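Local coordinates for putative NAD(P)H-flavin oxidoreductase (Streptococcus pyogenes serotype M1, PDB 2HAY), which binds FMN as a member of the nitroreductase family and probably uses NAD(P)H to reduce flavin, quinone or other substrates, at the interface of chains A and B. Residues are numbered along the deposited sequence; one frame, centred on the assembly and turned at random. Chains: chain A/B, Putative NAD(P)H-flavin oxidoreductase.

The interface of chains A and B. Residues chain A 33-34, 37, 162; chain B 8-9, 12-13.
Helix 6-18 of chain B lies against helix 32-43 of chain A and the loop residue A:Leu162, just past helix 137-161, in a patch of the two-fold interface. B:His9 and A:Asp34 meet in a hydrogen bond: the ring nitrogen B:His9 NE2 donates to the carboxylate oxygen A:Asp34 OD1 at 2.7 Å, nearly straight at 165°. The oxygen lies in the ring plane and is met nearly along its C-O axis. Carboxylate and imidazole are close to coplanar, 28° apart, although the two side chains cross at about a right angle. A negative carboxylate here would probably favour a proton on NE2. The backbone of A:Glu33 also borders the ring edge, with its carbonyl O 3.5 Å from B:His9 CE1.

A:Leu37 covers one face of the imidazole. Its methyl CD2 stands over the ring centre, 3.7 Å from the centroid, as a CH-pi contact. With CG anti to the backbone N (chi1 -173°), the branched end of A:Leu37 points at helix 6-18 of chain B, CD2 on the histidine face and CD1 towards B:Gln13. CD2 also touches B:Ile12 CD1 at 3.8 Å. CD1 lies alongside the B:Gln13 amide in van der Waals contact, 3.4 Å from NE2. A:Leu162 comes over the same face of the imidazole as A:Leu37, displaced towards the CD2-NE2 side. Its CD2 is 3.7 Å from B:His9 CD2 and also touches B:Ile8 CG2. Its CG meets the B:Ile12 methyl CD1.

The hydrogen bond and the leucine over its face together hold the histidine ring in place. Nitroreductases are typically homodimers, and this patch, with its symmetry twin, probably helps hold the N-terminal helix of each subunit on its neighbour.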
loop_
_atom_site.group_PDB
_atom_site.type_symbol
_atom_site.label_atom_id
_atom_site.label_comp_id
_atom_site.label_asym_id
_atom_site.label_seq_id
_atom_site.Cartn_x
_atom_site.Cartn_y
_atom_site.Cartn_z
ATOM N N GLU A 33 -3.259 -6.407 -23.309
ATOM C CA GLU A 33 -2.313 -5.293 -23.250
ATOM C C GLU A 33 -2.585 -4.376 -22.062
ATOM O O GLU A 33 -1.645 -3.926 -21.417
ATOM C CB GLU A 33 -2.273 -4.499 -24.562
ATOM C CG GLU A 33 -1.701 -5.291 -25.744
ATOM C CD GLU A 33 -2.697 -6.285 -26.351
ATOM O OE1 GLU A 33 -2.243 -7.204 -27.079
ATOM O OE2 GLU A 33 -3.920 -6.158 -26.100
ATOM N N ASP A 34 -3.860 -4.115 -21.765
ATOM C CA ASP A 34 -4.221 -3.321 -20.587
ATOM C C ASP A 34 -3.866 -4.099 -19.305
ATOM O O ASP A 34 -3.329 -3.531 -18.338
ATOM C CB ASP A 34 -5.709 -2.964 -20.603
ATOM C CG ASP A 34 -6.044 -1.824 -21.549
ATOM O OD1 ASP A 34 -5.146 -1.123 -22.029
ATOM O OD2 ASP A 34 -7.234 -1.608 -21.828
ATOM N N LEU A 37 -0.077 -3.968 -18.588
ATOM C CA LEU A 37 0.300 -2.652 -18.102
ATOM C C LEU A 37 0.061 -2.536 -16.611
ATOM O O LEU A 37 0.906 -2.033 -15.871
ATOM C CB LEU A 37 -0.446 -1.529 -18.870
ATOM C CG LEU A 37 0.035 -0.098 -18.512
ATOM C CD1 LEU A 37 1.570 0.051 -18.560
ATOM C CD2 LEU A 37 -0.592 0.988 -19.368
ATOM N N LEU A 162 -6.753 3.975 -17.283
ATOM C CA LEU A 162 -7.221 3.282 -18.471
ATOM C C LEU A 162 -8.751 3.152 -18.550
ATOM O O LEU A 162 -9.278 2.595 -19.524
ATOM C CB LEU A 162 -6.607 1.898 -18.541
ATOM C CG LEU A 162 -5.076 1.876 -18.574
ATOM C CD1 LEU A 162 -4.631 0.520 -18.075
ATOM C CD2 LEU A 162 -4.593 2.179 -20.018
ATOM N N ILE B 8 -2.276 6.963 -23.716
ATOM C CA ILE B 8 -2.352 6.732 -22.292
ATOM C C ILE B 8 -1.351 5.666 -21.856
ATOM O O ILE B 8 -0.745 5.790 -20.806
ATOM C CB ILE B 8 -3.799 6.378 -21.815
ATOM C CG1 ILE B 8 -4.724 7.571 -22.049
ATOM C CG2 ILE B 8 -3.802 6.025 -20.311
ATOM C CD1 ILE B 8 -6.233 7.195 -21.972
ATOM N N HIS B 9 -1.178 4.629 -22.669
ATOM C CA HIS B 9 -0.178 3.600 -22.374
ATOM C C HIS B 9 1.221 4.182 -22.240
ATOM O O HIS B 9 1.943 3.848 -21.322
ATOM C CB HIS B 9 -0.186 2.513 -23.429
ATOM C CG HIS B 9 -1.117 1.391 -23.110
ATOM N ND1 HIS B 9 -0.678 0.100 -22.868
ATOM C CD2 HIS B 9 -2.468 1.368 -22.972
ATOM C CE1 HIS B 9 -1.722 -0.668 -22.601
ATOM N NE2 HIS B 9 -2.818 0.075 -22.667
ATOM N N ILE B 12 1.570 6.347 -18.927
ATOM C CA ILE B 12 1.727 5.453 -17.773
ATOM C C ILE B 12 3.084 4.768 -17.827
ATOM O O ILE B 12 3.795 4.724 -16.832
ATOM C CB ILE B 12 0.620 4.393 -17.691
ATOM C CG1 ILE B 12 -0.739 5.065 -17.503
ATOM C CG2 ILE B 12 0.892 3.417 -16.494
ATOM C CD1 ILE B 12 -1.922 4.140 -17.762
ATOM N N GLN B 13 3.463 4.267 -18.998
ATOM C CA GLN B 13 4.748 3.607 -19.112
ATOM C C GLN B 13 5.899 4.581 -18.825
ATOM O O GLN B 13 6.902 4.192 -18.219
ATOM C CB GLN B 13 4.861 2.944 -20.474
ATOM C CG GLN B 13 5.873 1.785 -20.541
ATOM C CD GLN B 13 5.396 0.487 -19.880
ATOM O OE1 GLN B 13 5.926 0.074 -18.832
ATOM N NE2 GLN B 13 4.407 -0.179 -20.507
#